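Local coordinates for protein formimidoylglutamase (Bacillus subtilis, PDB 3M1R) that hydrolyses N-formimidoyl-L-glutamate to L-glutamate and formamide in histidine degradation, using two manganese ions per subunit, at residues V45-S50 / V101-H106. Numbering follows the deposited sequence.
Sequences VPLSKS and VKSHHH
A single leucine, Leu47, makes nearly all of this contact, its two methyl groups shared between Ser103 and His104, which follow each other on helix 100-117. Its CD1 lies 3.7 Å from CB of Ser103 and, almost as near, 3.8 Å from OG of the same residue, while CD2 lies 3.9 Å from NE2 of His104. With CG anti to the backbone N (chi1 179°), the leucine directs its branch at the helix, where each methyl takes one of the two residues. CD2 meets the imidazole obliquely in an off-centre CH-pi contact, 4.3 Å from the ring centroid and 30° off the ring normal.

The short side chain of Ser103 probably helps helix and loop to approach, with CA atoms of Leu47 and Ser103 7.6 Å apart. Its buried OG is satisfied by a hydrogen bond with the backbone N of His96, just ahead of the helix. His104 offers the methyl a polarisable ring, while its ND1 is hydrogen-bonded elsewhere.

The inverse gamma turn centred on Pro46 bends the chain as it leaves strand 39-45, and a backbone hydrogen bond with Asp129, next to the metal ligand Asn130, ties down Leu47; the His104 side chain is about 9 Å from that of Asn130, near the metal site but not part of it. This buried van der Waals contact joins the loop after strand 39-45 to the beta-alpha-beta crossover from strand 87-93 to strand 121-127, which flank that strand in the parallel alpha/beta sheet of this arginase-family enzyme.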
loop_
_atom_site.group_PDB
_atom_site.type_symbol
_atom_site.label_atom_id
_atom_site.label_comp_id
_atom_site.label_asym_id
_atom_site.label_seq_id
_atom_site.Cartn_x
_atom_site.Cartn_y
_atom_site.Cartn_z
ATOM N N VAL D 45 0.699 11.979 24.758
ATOM C CA VAL D 45 -0.225 13.096 24.514
ATOM C C VAL D 45 -0.768 12.962 23.089
ATOM O O VAL D 45 -0.259 13.594 22.166
ATOM C CB VAL D 45 0.478 14.458 24.640
ATOM C CG1 VAL D 45 -0.525 15.622 24.450
ATOM C CG2 VAL D 45 1.207 14.575 25.971
ATOM N N PRO D 46 -1.788 12.114 22.906
ATOM C CA PRO D 46 -2.310 11.751 21.587
ATOM C C PRO D 46 -3.249 12.805 20.989
ATOM O O PRO D 46 -4.389 12.472 20.670
ATOM C CB PRO D 46 -3.103 10.465 21.866
ATOM C CG PRO D 46 -3.173 10.328 23.377
ATOM C CD PRO D 46 -2.590 11.537 23.993
ATOM N N LEU D 47 -2.785 14.043 20.848
ATOM C CA LEU D 47 -3.581 15.105 20.234
ATOM C C LEU D 47 -3.115 15.349 18.804
ATOM O O LEU D 47 -1.928 15.576 18.559
ATOM C CB LEU D 47 -3.469 16.399 21.047
ATOM C CG LEU D 47 -4.197 17.662 20.568
ATOM C CD1 LEU D 47 -5.687 17.572 20.818
ATOM C CD2 LEU D 47 -3.658 18.878 21.269
ATOM N N SER D 48 -4.044 15.310 17.858
ATOM C CA SER D 48 -3.688 15.600 16.482
ATOM C C SER D 48 -4.784 16.334 15.724
ATOM O O SER D 48 -4.629 16.621 14.538
ATOM C CB SER D 48 -3.291 14.314 15.738
ATOM O OG SER D 48 -4.334 13.352 15.771
ATOM N N LYS D 49 -5.889 16.641 16.392
ATOM C CA LYS D 49 -6.991 17.316 15.705
ATOM C C LYS D 49 -6.755 18.818 15.562
ATOM O O LYS D 49 -7.468 19.498 14.822
ATOM C CB LYS D 49 -8.339 17.010 16.368
ATOM C CG LYS D 49 -9.005 15.770 15.786
ATOM C CD LYS D 49 -10.169 15.282 16.632
ATOM C CE LYS D 49 -10.670 13.939 16.130
ATOM N NZ LYS D 49 -11.659 13.305 17.047
ATOM N N SER D 50 -5.739 19.321 16.256
ATOM C CA SER D 50 -5.349 20.730 16.159
ATOM C C SER D 50 -4.544 20.992 14.891
ATOM O O SER D 50 -4.400 22.138 14.452
ATOM C CB SER D 50 -4.539 21.145 17.388
ATOM O OG SER D 50 -3.682 20.093 17.782
ATOM N N VAL D 101 -9.388 23.145 22.769
ATOM C CA VAL D 101 -9.007 24.009 23.877
ATOM C C VAL D 101 -9.101 23.241 25.189
ATOM O O VAL D 101 -8.282 23.414 26.093
ATOM C CB VAL D 101 -9.902 25.255 23.956
ATOM C CG1 VAL D 101 -9.627 26.025 25.246
ATOM C CG2 VAL D 101 -9.715 26.133 22.712
ATOM N N LYS D 102 -10.108 22.387 25.285
ATOM C CA LYS D 102 -10.276 21.561 26.464
ATOM C C LYS D 102 -9.082 20.620 26.572
ATOM O O LYS D 102 -8.513 20.434 27.649
ATOM C CB LYS D 102 -11.569 20.765 26.345
ATOM C CG LYS D 102 -12.237 20.459 27.653
ATOM C CD LYS D 102 -13.626 19.875 27.430
ATOM C CE LYS D 102 -14.522 20.827 26.649
ATOM N NZ LYS D 102 -14.910 22.035 27.440
ATOM N N SER D 103 -8.710 20.029 25.437
ATOM C CA SER D 103 -7.576 19.113 25.370
ATOM C C SER D 103 -6.290 19.748 25.899
ATOM O O SER D 103 -5.533 19.125 26.661
ATOM C CB SER D 103 -7.370 18.636 23.936
ATOM O OG SER D 103 -8.303 17.628 23.599
ATOM N N HIS D 104 -6.047 20.988 25.491
ATOM C CA HIS D 104 -4.879 21.719 25.956
ATOM C C HIS D 104 -4.881 21.927 27.462
ATOM O O HIS D 104 -3.834 21.794 28.105
ATOM C CB HIS D 104 -4.728 23.045 25.219
ATOM C CG HIS D 104 -4.009 22.916 23.917
ATOM N ND1 HIS D 104 -2.632 22.904 23.827
ATOM C CD2 HIS D 104 -4.472 22.771 22.654
ATOM C CE1 HIS D 104 -2.282 22.759 22.562
ATOM N NE2 HIS D 104 -3.379 22.679 21.830
ATOM N N HIS D 105 -6.044 22.233 28.029
ATOM C CA HIS D 105 -6.135 22.369 29.483
ATOM C C HIS D 105 -5.847 21.044 30.194
ATOM O O HIS D 105 -5.159 21.019 31.220
ATOM C CB HIS D 105 -7.488 22.927 29.905
ATOM C CG HIS D 105 -7.661 24.379 29.581
ATOM N ND1 HIS D 105 -8.569 24.833 28.650
ATOM C CD2 HIS D 105 -7.025 25.478 30.054
ATOM C CE1 HIS D 105 -8.495 26.149 28.569
ATOM N NE2 HIS D 105 -7.565 26.566 29.410
ATOM N N HIS D 106 -6.364 19.945 29.650
ATOM C CA HIS D 106 -6.020 18.634 30.182
ATOM C C HIS D 106 -4.503 18.519 30.286
ATOM O O HIS D 106 -3.961 18.138 31.329
ATOM C CB HIS D 106 -6.540 17.531 29.277
ATOM C CG HIS D 106 -8.024 17.399 29.274
ATOM N ND1 HIS D 106 -8.843 18.155 30.092
ATOM C CD2 HIS D 106 -8.846 16.596 28.564
ATOM C CE1 HIS D 106 -10.096 17.828 29.877
ATOM N NE2 HIS D 106 -10.136 16.879 28.954
#